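Chorismate mutase and shikimate 5-dehydrogenase fusion protein (Clostridium acetobutylicum, PDB 3FBT) probably catalyses, through the shikimate dehydrogenase part held in this chain, naturally fused to a chorismate mutase domain, the reversible NADPH-linked reduction of 3-dehydroshikimate to shikimate. Local coordinates at residues A[101-106]-A[134-139]; A[183-188]-A[211-216]; A[196-201]-A[220-225]. All blocks are in the same frame, centred on the assembly; numbering follows the deposited sequence.

Contact 1: A[101-106]-A[134-139]; sequences GFNTDY and ARAVLQ. With SO4 (sulfate ion), chain G; SO4 (sulfate ion), chain F.
Asn-103 OD1 lies 4.0 Å from the CB of Ala-136, which illustrates how a small residue lets the start of one helix come close to another. Asn-103 CG stands anti to the backbone N (chi1 -169°), which lets OD1 accept a nearly straight capping bond of 3.2 Å from Tyr-106 N, while ND2 is held by Ala-88 O. The backbone N of Asn-103 donates at 2.8 Å to O2 of the chain G sulfate, an ion probably from the crystallisation liquor. Asp-105, a predicted shikimate ligand close to Asn-90 and Gln-243, brings only its CB to Ala-136 CB, at 4.0 Å. Tyr-106 carries most of the remaining contact. Its ring runs past Ala-136 O, 3.7 Å from CD1, and its CE1 edge reaches Gln-139 C at 3.9 Å. Gln-139 CG comes to the same carbon, CE1, at 4.0 Å, and beyond it Asp-143 takes bonds from both Tyr-106 OH and Gln-139 NE2. The contact thus sits where strand 99-102 of the mixed sheet passes into helix 105-115, against helix 134-143 of the NADP-binding domain, with helix 81-86 alongside and helix 237-252 touching Asp-105.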
loop_
_atom_site.group_PDB
_atom_site.type_symbol
_atom_site.label_atom_id
_atom_site.label_comp_id
_atom_site.label_asym_id
_atom_site.label_seq_id
_atom_site.Cartn_x
_atom_site.Cartn_y
_atom_site.Cartn_z
ATOM N N GLY A 101 6.724 -15.023 -11.441
ATOM C CA GLY A 101 8.019 -14.785 -10.756
ATOM C C GLY A 101 9.157 -14.610 -11.720
ATOM O O GLY A 101 9.185 -15.268 -12.778
ATOM N N PHE A 102 10.081 -13.722 -11.358
ATOM C CA PHE A 102 11.279 -13.436 -12.133
ATOM C C PHE A 102 12.436 -13.317 -11.203
ATOM O O PHE A 102 12.274 -13.280 -9.993
ATOM C CB PHE A 102 11.120 -12.107 -12.897
ATOM C CG PHE A 102 9.906 -12.128 -13.829
ATOM C CD1 PHE A 102 10.065 -12.355 -15.171
ATOM C CD2 PHE A 102 8.602 -12.023 -13.311
ATOM C CE1 PHE A 102 8.923 -12.410 -16.035
ATOM C CE2 PHE A 102 7.469 -12.056 -14.163
ATOM C CZ PHE A 102 7.638 -12.253 -15.515
ATOM N N ASN A 103 13.599 -13.133 -11.802
ATOM C CA ASN A 103 14.795 -12.906 -11.076
ATOM C C ASN A 103 15.546 -11.811 -11.728
ATOM O O ASN A 103 16.130 -12.017 -12.778
ATOM C CB ASN A 103 15.675 -14.164 -11.052
ATOM C CG ASN A 103 16.816 -14.005 -10.068
ATOM O OD1 ASN A 103 17.618 -13.118 -10.207
ATOM N ND2 ASN A 103 16.806 -14.783 -9.013
ATOM N N THR A 104 15.551 -10.629 -11.113
ATOM C CA THR A 104 16.251 -9.480 -11.688
ATOM C C THR A 104 17.619 -9.183 -11.021
ATOM O O THR A 104 18.258 -8.260 -11.422
ATOM C CB THR A 104 15.389 -8.210 -11.530
ATOM O OG1 THR A 104 15.194 -8.032 -10.148
ATOM C CG2 THR A 104 13.972 -8.392 -12.233
ATOM N N ASP A 105 18.075 -9.989 -10.046
ATOM C CA ASP A 105 19.517 -9.983 -9.665
ATOM C C ASP A 105 20.424 -10.377 -10.851
ATOM O O ASP A 105 21.500 -9.760 -11.077
ATOM C CB ASP A 105 19.793 -10.975 -8.527
ATOM C CG ASP A 105 19.144 -10.528 -7.210
ATOM O OD1 ASP A 105 19.108 -9.290 -6.978
ATOM O OD2 ASP A 105 18.615 -11.385 -6.455
ATOM N N TYR A 106 20.024 -11.428 -11.546
ATOM C CA TYR A 106 20.727 -11.902 -12.759
ATOM C C TYR A 106 20.884 -10.749 -13.750
ATOM O O TYR A 106 21.991 -10.499 -14.309
ATOM C CB TYR A 106 19.897 -13.015 -13.390
ATOM C CG TYR A 106 20.505 -13.593 -14.655
ATOM C CD1 TYR A 106 21.258 -14.736 -14.603
ATOM C CD2 TYR A 106 20.337 -12.959 -15.906
ATOM C CE1 TYR A 106 21.841 -15.293 -15.745
ATOM C CE2 TYR A 106 20.930 -13.491 -17.087
ATOM C CZ TYR A 106 21.698 -14.663 -16.983
ATOM O OH TYR A 106 22.300 -15.260 -18.106
ATOM N N ALA A 134 24.921 -15.337 -4.935
ATOM C CA ALA A 134 25.751 -16.302 -5.685
ATOM C C ALA A 134 25.025 -17.117 -6.729
ATOM O O ALA A 134 25.579 -17.425 -7.782
ATOM C CB ALA A 134 26.499 -17.248 -4.748
ATOM N N ARG A 135 23.806 -17.527 -6.432
ATOM C CA ARG A 135 23.066 -18.336 -7.375
ATOM C C ARG A 135 22.891 -17.640 -8.728
ATOM O O ARG A 135 23.154 -18.222 -9.824
ATOM C CB ARG A 135 21.701 -18.644 -6.761
ATOM C CG ARG A 135 21.785 -19.598 -5.626
ATOM C CD ARG A 135 20.373 -20.013 -5.085
ATOM N NE ARG A 135 19.769 -18.867 -4.400
ATOM C CZ ARG A 135 19.008 -18.966 -3.309
ATOM N NH1 ARG A 135 18.761 -20.165 -2.788
ATOM N NH2 ARG A 135 18.495 -17.875 -2.746
ATOM N N ALA A 136 22.439 -16.386 -8.673
ATOM C CA ALA A 136 22.195 -15.668 -9.933
ATOM C C ALA A 136 23.509 -15.325 -10.632
ATOM O O ALA A 136 23.587 -15.397 -11.807
ATOM C CB ALA A 136 21.371 -14.410 -9.693
ATOM N N VAL A 137 24.530 -14.956 -9.901
ATOM C CA VAL A 137 25.879 -14.655 -10.468
ATOM C C VAL A 137 26.461 -15.930 -11.172
ATOM O O VAL A 137 26.990 -15.845 -12.279
ATOM C CB VAL A 137 26.783 -14.182 -9.313
ATOM C CG1 VAL A 137 28.296 -14.207 -9.626
ATOM C CG2 VAL A 137 26.371 -12.836 -8.814
ATOM N N LEU A 138 26.338 -17.115 -10.549
ATOM C CA LEU A 138 26.865 -18.375 -11.122
ATOM C C LEU A 138 26.082 -18.773 -12.377
ATOM O O LEU A 138 26.671 -19.208 -13.365
ATOM C CB LEU A 138 26.784 -19.524 -10.097
ATOM C CG LEU A 138 27.679 -19.372 -8.856
ATOM C CD1 LEU A 138 27.285 -20.302 -7.687
ATOM C CD2 LEU A 138 29.211 -19.518 -9.206
ATOM N N GLN A 139 24.761 -18.605 -12.382
ATOM C CA GLN A 139 24.021 -18.858 -13.620
ATOM C C GLN A 139 24.485 -17.915 -14.730
ATOM O O GLN A 139 24.677 -18.346 -15.879
ATOM C CB GLN A 139 22.517 -18.713 -13.429
ATOM C CG GLN A 139 21.776 -19.120 -14.630
ATOM C CD GLN A 139 21.924 -20.600 -14.835
ATOM O OE1 GLN A 139 22.015 -21.358 -13.866
ATOM N NE2 GLN A 139 21.965 -21.031 -16.102
HETATM S S SO4 G . 14.409 -12.791 -15.624
HETATM O O1 SO4 G . 15.790 -13.317 -15.754
HETATM O O2 SO4 G . 13.765 -13.512 -14.533
HETATM O O3 SO4 G . 14.620 -11.352 -15.406
HETATM O O4 SO4 G . 13.611 -12.747 -16.867
HETATM S S SO4 F . 16.163 -17.371 0.427
HETATM O O1 SO4 F . 17.535 -17.103 -0.027
HETATM O O2 SO4 F . 16.115 -17.913 1.793
HETATM O O3 SO4 F . 15.477 -16.097 0.410
HETATM O O4 SO4 F . 15.663 -18.455 -0.395
#

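Contact 2: A[183-188]-A[211-216]; sequences INCTPK and VDLIYN
Asn-184 and Asp-212 lie side by side on neighbouring parallel strands and point the same way, but with amide and carboxylate planes 81° apart. CG of Asn-184 is anti to its backbone N (chi1 179°), which carries the amide alongside the Asp-212 carboxylate; ND2 donates to Asp-212 OD1 at 2.7 Å, keeping that oxygen within the amide plane. Seen from the carboxylate, the amide arrives on the syn side, 35° out of plane. Ile-214 N reaches the same oxygen from the opposite face at 3.0 Å, completing an Asx turn, so two donors grip OD1, while Thr-220 OG1 holds OD2. The amide is fixed at its other end too: Asn-184 OD1 takes Thr-186 OG1 on a lone pair at 2.9 Å and Thr-186 N from above the carbonyl plane, a second Asx turn. These buried polar groups therefore shape the turns that follow both strands.

The other sheet face is apolar. Ile-183 and Val-211 run alongside each other, CG1 to CB 4.1 Å, and Leu-213, a predicted NADP(+)-binding residue, slants across with CD1 3.8 Å from Ile-183 CG2 and CD2 4.0 Å from Cys-185 SG. A hydrogen bond from Asn-184 N to Val-211 O (2.9 Å) joins the backbones, with a weak one from Leu-213 N to Asn-184 O. Within the parallel Rossmann sheet, strand 181-184 lies between 124-128 and 209-212; helix 105-115 packs on the Ile-183 and Val-211 face, helix 221-228 on the face of Asn-184 and Asp-212.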
loop_
_atom_site.group_PDB
_atom_site.type_symbol
_atom_site.label_atom_id
_atom_site.label_comp_id
_atom_site.label_asym_id
_atom_site.label_seq_id
_atom_site.Cartn_x
_atom_site.Cartn_y
_atom_site.Cartn_z
ATOM N N ILE A 183 34.895 -12.245 -7.582
ATOM C CA ILE A 183 33.606 -11.623 -7.233
ATOM C C ILE A 183 33.229 -11.953 -5.787
ATOM O O ILE A 183 33.106 -13.126 -5.435
ATOM C CB ILE A 183 32.509 -12.162 -8.166
ATOM C CG1 ILE A 183 32.897 -11.920 -9.630
ATOM C CG2 ILE A 183 31.112 -11.525 -7.822
ATOM C CD1 ILE A 183 32.321 -12.936 -10.555
ATOM N N ASN A 184 33.021 -10.943 -4.975
ATOM C CA ASN A 184 32.612 -11.136 -3.609
ATOM C C ASN A 184 31.105 -11.235 -3.509
ATOM O O ASN A 184 30.397 -10.292 -3.825
ATOM C CB ASN A 184 33.004 -9.940 -2.781
ATOM C CG ASN A 184 32.578 -10.104 -1.378
ATOM O OD1 ASN A 184 32.766 -11.187 -0.817
ATOM N ND2 ASN A 184 31.950 -9.058 -0.782
ATOM N N CYS A 185 30.611 -12.380 -3.080
ATOM C CA CYS A 185 29.195 -12.548 -2.821
ATOM C C CYS A 185 28.912 -12.734 -1.320
ATOM O O CYS A 185 27.786 -13.039 -0.940
ATOM C CB CYS A 185 28.716 -13.778 -3.603
ATOM S SG CYS A 185 28.462 -13.394 -5.327
ATOM N N THR A 186 29.929 -12.529 -0.482
ATOM C CA THR A 186 29.845 -12.744 0.972
ATOM C C THR A 186 29.445 -11.475 1.672
ATOM O O THR A 186 29.520 -10.433 1.090
ATOM C CB THR A 186 31.273 -13.093 1.673
ATOM O OG1 THR A 186 32.035 -11.893 1.847
ATOM C CG2 THR A 186 32.070 -14.060 0.890
ATOM N N PRO A 187 29.097 -11.571 2.975
ATOM C CA PRO A 187 28.801 -10.285 3.686
ATOM C C PRO A 187 29.979 -9.557 4.303
ATOM O O PRO A 187 29.765 -8.486 4.867
ATOM C CB PRO A 187 27.806 -10.677 4.810
ATOM C CG PRO A 187 28.009 -12.157 4.990
ATOM C CD PRO A 187 28.351 -12.699 3.562
ATOM N N LYS A 188 31.203 -10.067 4.136
ATOM C CA LYS A 188 32.402 -9.377 4.639
ATOM C C LYS A 188 32.652 -8.153 3.817
ATOM O O LYS A 188 32.661 -8.212 2.592
ATOM C CB LYS A 188 33.625 -10.274 4.555
ATOM C CG LYS A 188 33.346 -11.687 4.928
ATOM C CD LYS A 188 34.553 -12.237 5.578
ATOM C CE LYS A 188 34.197 -13.457 6.442
ATOM N NZ LYS A 188 35.539 -14.034 6.733
ATOM N N VAL A 211 35.147 -7.529 -8.523
ATOM C CA VAL A 211 33.723 -7.088 -8.443
ATOM C C VAL A 211 33.164 -7.381 -7.012
ATOM O O VAL A 211 33.086 -8.545 -6.604
ATOM C CB VAL A 211 32.796 -7.832 -9.497
ATOM C CG1 VAL A 211 31.281 -7.262 -9.533
ATOM C CG2 VAL A 211 33.364 -7.792 -10.906
ATOM N N ASP A 212 32.804 -6.363 -6.252
ATOM C CA ASP A 212 32.086 -6.574 -4.994
ATOM C C ASP A 212 30.591 -6.254 -5.168
ATOM O O ASP A 212 30.235 -5.214 -5.682
ATOM C CB ASP A 212 32.625 -5.669 -3.907
ATOM C CG ASP A 212 32.353 -6.229 -2.509
ATOM O OD1 ASP A 212 31.367 -6.980 -2.373
ATOM O OD2 ASP A 212 33.162 -5.971 -1.555
ATOM N N LEU A 213 29.705 -7.132 -4.738
ATOM C CA LEU A 213 28.262 -6.829 -4.846
ATOM C C LEU A 213 27.797 -5.892 -3.734
ATOM O O LEU A 213 26.685 -5.381 -3.778
ATOM C CB LEU A 213 27.394 -8.085 -4.827
ATOM C CG LEU A 213 27.027 -8.843 -6.071
ATOM C CD1 LEU A 213 28.294 -9.247 -6.833
ATOM C CD2 LEU A 213 26.315 -10.013 -5.523
ATOM N N ILE A 214 28.638 -5.682 -2.734
ATOM C CA ILE A 214 28.465 -4.609 -1.780
ATOM C C ILE A 214 28.641 -3.216 -2.406
ATOM O O ILE A 214 29.591 -2.992 -3.198
ATOM C CB ILE A 214 29.514 -4.766 -0.710
ATOM C CG1 ILE A 214 29.312 -6.150 -0.037
ATOM C CG2 ILE A 214 29.491 -3.510 0.270
ATOM C CD1 ILE A 214 30.510 -6.602 0.835
ATOM N N TYR A 215 27.747 -2.277 -2.039
ATOM C CA TYR A 215 27.746 -0.885 -2.591
ATOM C C TYR A 215 27.818 0.127 -1.454
ATOM O O TYR A 215 27.927 1.337 -1.668
ATOM C CB TYR A 215 26.446 -0.576 -3.405
ATOM C CG TYR A 215 25.167 -0.901 -2.650
ATOM C CD1 TYR A 215 24.626 -0.018 -1.694
ATOM C CD2 TYR A 215 24.544 -2.108 -2.844
ATOM C CE1 TYR A 215 23.453 -0.365 -0.963
ATOM C CE2 TYR A 215 23.422 -2.454 -2.151
ATOM C CZ TYR A 215 22.879 -1.591 -1.231
ATOM O OH TYR A 215 21.774 -2.042 -0.586
ATOM N N ASN A 216 27.667 -0.335 -0.227
ATOM C CA ASN A 216 27.901 0.557 0.882
ATOM C C ASN A 216 28.636 -0.256 1.890
ATOM O O ASN A 216 28.053 -1.211 2.413
ATOM C CB ASN A 216 26.580 0.991 1.495
ATOM C CG ASN A 216 26.773 1.953 2.640
ATOM O OD1 ASN A 216 27.869 2.497 2.832
ATOM N ND2 ASN A 216 25.715 2.173 3.419
#

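Contact 3: A[196-201]-A[220-225]; sequences ESPVDK and TLFLKY
Lys-201 and Tyr-225 supply the CH-pi element of this contact, a worked case of a loop held to a helix largely by ring faces and edges. Lys-201 CB sits over one face of the Tyr-225 ring, 3.9 Å from its centroid and 17° off the normal, displaced toward the rim. The lysine chain then continues past Tyr-225 O, leading its charged end away. The opposite face of the ring is overlain by Leu-221 O of the same helix, and its edge meets Val-199 O, 3.5 Å from CE2.

Apolar packing centres on Phe-222. Val-199 lies alongside it, CG2 touching the ring edge at CE1 (4.1 Å), whereas Pro-198 crosses it at about a right angle, its CD against Phe-222 CB. Nearby, Leu-221 CD2 rests on Ser-197 CB at 4.0 Å.

Polar contacts are few and mostly local. Ser-197, with OG anti to its backbone N (chi1 -176°), donates to Val-199 O at 3.0 Å along a lone pair; OG also lies 3.6 Å from Phe-222 CB. A water joins the two segments, donating to Glu-196 O at 2.9 Å and accepting from Phe-222 N in the first turn of the helix. Thr-220 caps that turn, its OG1 accepting from Leu-223 N at 3.0 Å.

Such packing belongs to the layered alpha/beta build of a Rossmann domain: the loop leading to helix 201-204 and the start of helix 221-228 lie together against one face of the parallel sheet, with Phe-222 reaching strands 124-128, 181-184 and 209-212.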
loop_
_atom_site.group_PDB
_atom_site.type_symbol
_atom_site.label_atom_id
_atom_site.label_comp_id
_atom_site.label_asym_id
_atom_site.label_seq_id
_atom_site.Cartn_x
_atom_site.Cartn_y
_atom_site.Cartn_z
ATOM N N GLU A 196 36.462 -6.014 7.389
ATOM C CA GLU A 196 36.920 -7.315 6.964
ATOM C C GLU A 196 36.862 -7.401 5.471
ATOM O O GLU A 196 36.025 -6.771 4.800
ATOM C CB GLU A 196 35.995 -8.435 7.443
ATOM C CG GLU A 196 36.152 -8.906 8.848
ATOM C CD GLU A 196 35.196 -10.029 9.126
ATOM O OE1 GLU A 196 35.170 -10.986 8.330
ATOM O OE2 GLU A 196 34.455 -9.960 10.122
ATOM N N SER A 197 37.719 -8.272 4.967
ATOM C CA SER A 197 37.697 -8.636 3.607
ATOM C C SER A 197 37.475 -10.135 3.574
ATOM O O SER A 197 37.936 -10.833 4.466
ATOM C CB SER A 197 39.011 -8.266 3.025
ATOM O OG SER A 197 39.020 -8.528 1.678
ATOM N N PRO A 198 36.777 -10.658 2.547
ATOM C CA PRO A 198 36.819 -12.114 2.470
ATOM C C PRO A 198 38.216 -12.703 2.113
ATOM O O PRO A 198 38.458 -13.844 2.448
ATOM C CB PRO A 198 35.808 -12.445 1.347
ATOM C CG PRO A 198 35.852 -11.219 0.467
ATOM C CD PRO A 198 36.015 -10.067 1.438
ATOM N N VAL A 199 39.082 -11.989 1.383
ATOM C CA VAL A 199 40.412 -12.543 1.019
ATOM C C VAL A 199 41.574 -11.563 1.268
ATOM O O VAL A 199 41.355 -10.357 1.495
ATOM C CB VAL A 199 40.453 -13.060 -0.458
ATOM C CG1 VAL A 199 39.418 -14.160 -0.706
ATOM C CG2 VAL A 199 40.180 -11.980 -1.389
ATOM N N ASP A 200 42.821 -12.061 1.255
ATOM C CA ASP A 200 43.959 -11.143 1.446
ATOM C C ASP A 200 44.252 -10.410 0.145
ATOM O O ASP A 200 43.877 -10.879 -0.937
ATOM C CB ASP A 200 45.238 -11.873 1.881
ATOM C CG ASP A 200 45.097 -12.595 3.215
ATOM O OD1 ASP A 200 44.787 -11.918 4.223
ATOM O OD2 ASP A 200 45.311 -13.852 3.255
ATOM N N LYS A 201 44.935 -9.273 0.253
ATOM C CA LYS A 201 45.292 -8.444 -0.934
ATOM C C LYS A 201 46.167 -9.163 -1.924
ATOM O O LYS A 201 46.100 -8.973 -3.152
ATOM C CB LYS A 201 46.051 -7.201 -0.506
ATOM C CG LYS A 201 46.562 -6.437 -1.709
ATOM C CD LYS A 201 47.095 -5.089 -1.325
ATOM C CE LYS A 201 47.848 -4.489 -2.509
ATOM N NZ LYS A 201 49.246 -5.062 -2.684
ATOM N N THR A 220 34.871 -1.153 -0.285
ATOM C CA THR A 220 35.211 -2.115 0.723
ATOM C C THR A 220 36.768 -2.302 0.852
ATOM O O THR A 220 37.519 -2.067 -0.095
ATOM C CB THR A 220 34.578 -3.469 0.379
ATOM O OG1 THR A 220 34.983 -3.870 -0.931
ATOM C CG2 THR A 220 33.017 -3.415 0.405
ATOM N N LEU A 221 37.238 -2.755 2.007
ATOM C CA LEU A 221 38.613 -3.251 2.124
ATOM C C LEU A 221 38.937 -4.097 0.898
ATOM O O LEU A 221 39.946 -3.891 0.207
ATOM C CB LEU A 221 38.784 -4.066 3.415
ATOM C CG LEU A 221 40.218 -4.408 3.870
ATOM C CD1 LEU A 221 41.101 -3.128 3.956
ATOM C CD2 LEU A 221 40.209 -5.143 5.203
ATOM N N PHE A 222 38.058 -5.045 0.597
ATOM C CA PHE A 222 38.250 -5.866 -0.572
ATOM C C PHE A 222 38.547 -5.061 -1.831
ATOM O O PHE A 222 39.424 -5.473 -2.610
ATOM C CB PHE A 222 37.042 -6.768 -0.790
ATOM C CG PHE A 222 37.034 -7.523 -2.101
ATOM C CD1 PHE A 222 37.835 -8.624 -2.267
ATOM C CD2 PHE A 222 36.158 -7.177 -3.133
ATOM C CE1 PHE A 222 37.788 -9.336 -3.408
ATOM C CE2 PHE A 222 36.066 -7.908 -4.281
ATOM C CZ PHE A 222 36.899 -8.998 -4.428
ATOM N N LEU A 223 37.798 -3.975 -2.079
ATOM C CA LEU A 223 38.032 -3.155 -3.243
ATOM C C LEU A 223 39.250 -2.167 -3.176
ATOM O O LEU A 223 39.877 -1.880 -4.203
ATOM C CB LEU A 223 36.762 -2.406 -3.626
ATOM C CG LEU A 223 35.582 -3.257 -4.125
ATOM C CD1 LEU A 223 34.440 -2.307 -4.384
ATOM C CD2 LEU A 223 35.942 -4.046 -5.417
ATOM N N LYS A 224 39.542 -1.634 -1.995
ATOM C CA LYS A 224 40.769 -0.863 -1.790
ATOM C C LYS A 224 41.959 -1.721 -2.250
ATOM O O LYS A 224 42.696 -1.378 -3.227
ATOM C CB LYS A 224 40.926 -0.514 -0.305
ATOM C CG LYS A 224 42.197 0.279 -0.023
ATOM C CD LYS A 224 42.635 0.166 1.398
ATOM C CE LYS A 224 41.509 0.571 2.377
ATOM N NZ LYS A 224 42.085 1.119 3.670
ATOM N N TYR A 225 42.083 -2.875 -1.589
ATOM C CA TYR A 225 43.034 -3.912 -1.969
ATOM C C TYR A 225 43.218 -3.994 -3.453
ATOM O O TYR A 225 44.345 -4.100 -3.932
ATOM C CB TYR A 225 42.547 -5.284 -1.524
ATOM C CG TYR A 225 42.698 -5.539 -0.077
ATOM C CD1 TYR A 225 43.285 -4.606 0.757
ATOM C CD2 TYR A 225 42.274 -6.755 0.465
ATOM C CE1 TYR A 225 43.433 -4.868 2.126
ATOM C CE2 TYR A 225 42.383 -7.020 1.785
ATOM C CZ TYR A 225 42.984 -6.101 2.617
ATOM O OH TYR A 225 43.089 -6.431 3.953
HETATM O O HOH W 1 36.103 -5.774 2.123
#

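The three contacts run from a domain junction through the sheet interior to its outer layer. Contact 2 is the buried one, and its chemistry mixes strand bonding, an interlocked amide and carboxylate, and aliphatic packing. Contacts 1 and 3 are only partly buried and rely on aromatic side chains, without direct hydrogen bonds between their segments. Contact 1 meets contact 2 where Ala-134 and Val-137 pack on Cys-185 and Ile-183, beneath the apolar face of the strands. On the other face, contact 3 joins contact 2 as Pro-198 packs on Asn-184 and helix 221-228 follows strand 209-212. Contacts 1 and 3 stay apart, their nearest atoms about 11 Å from each other.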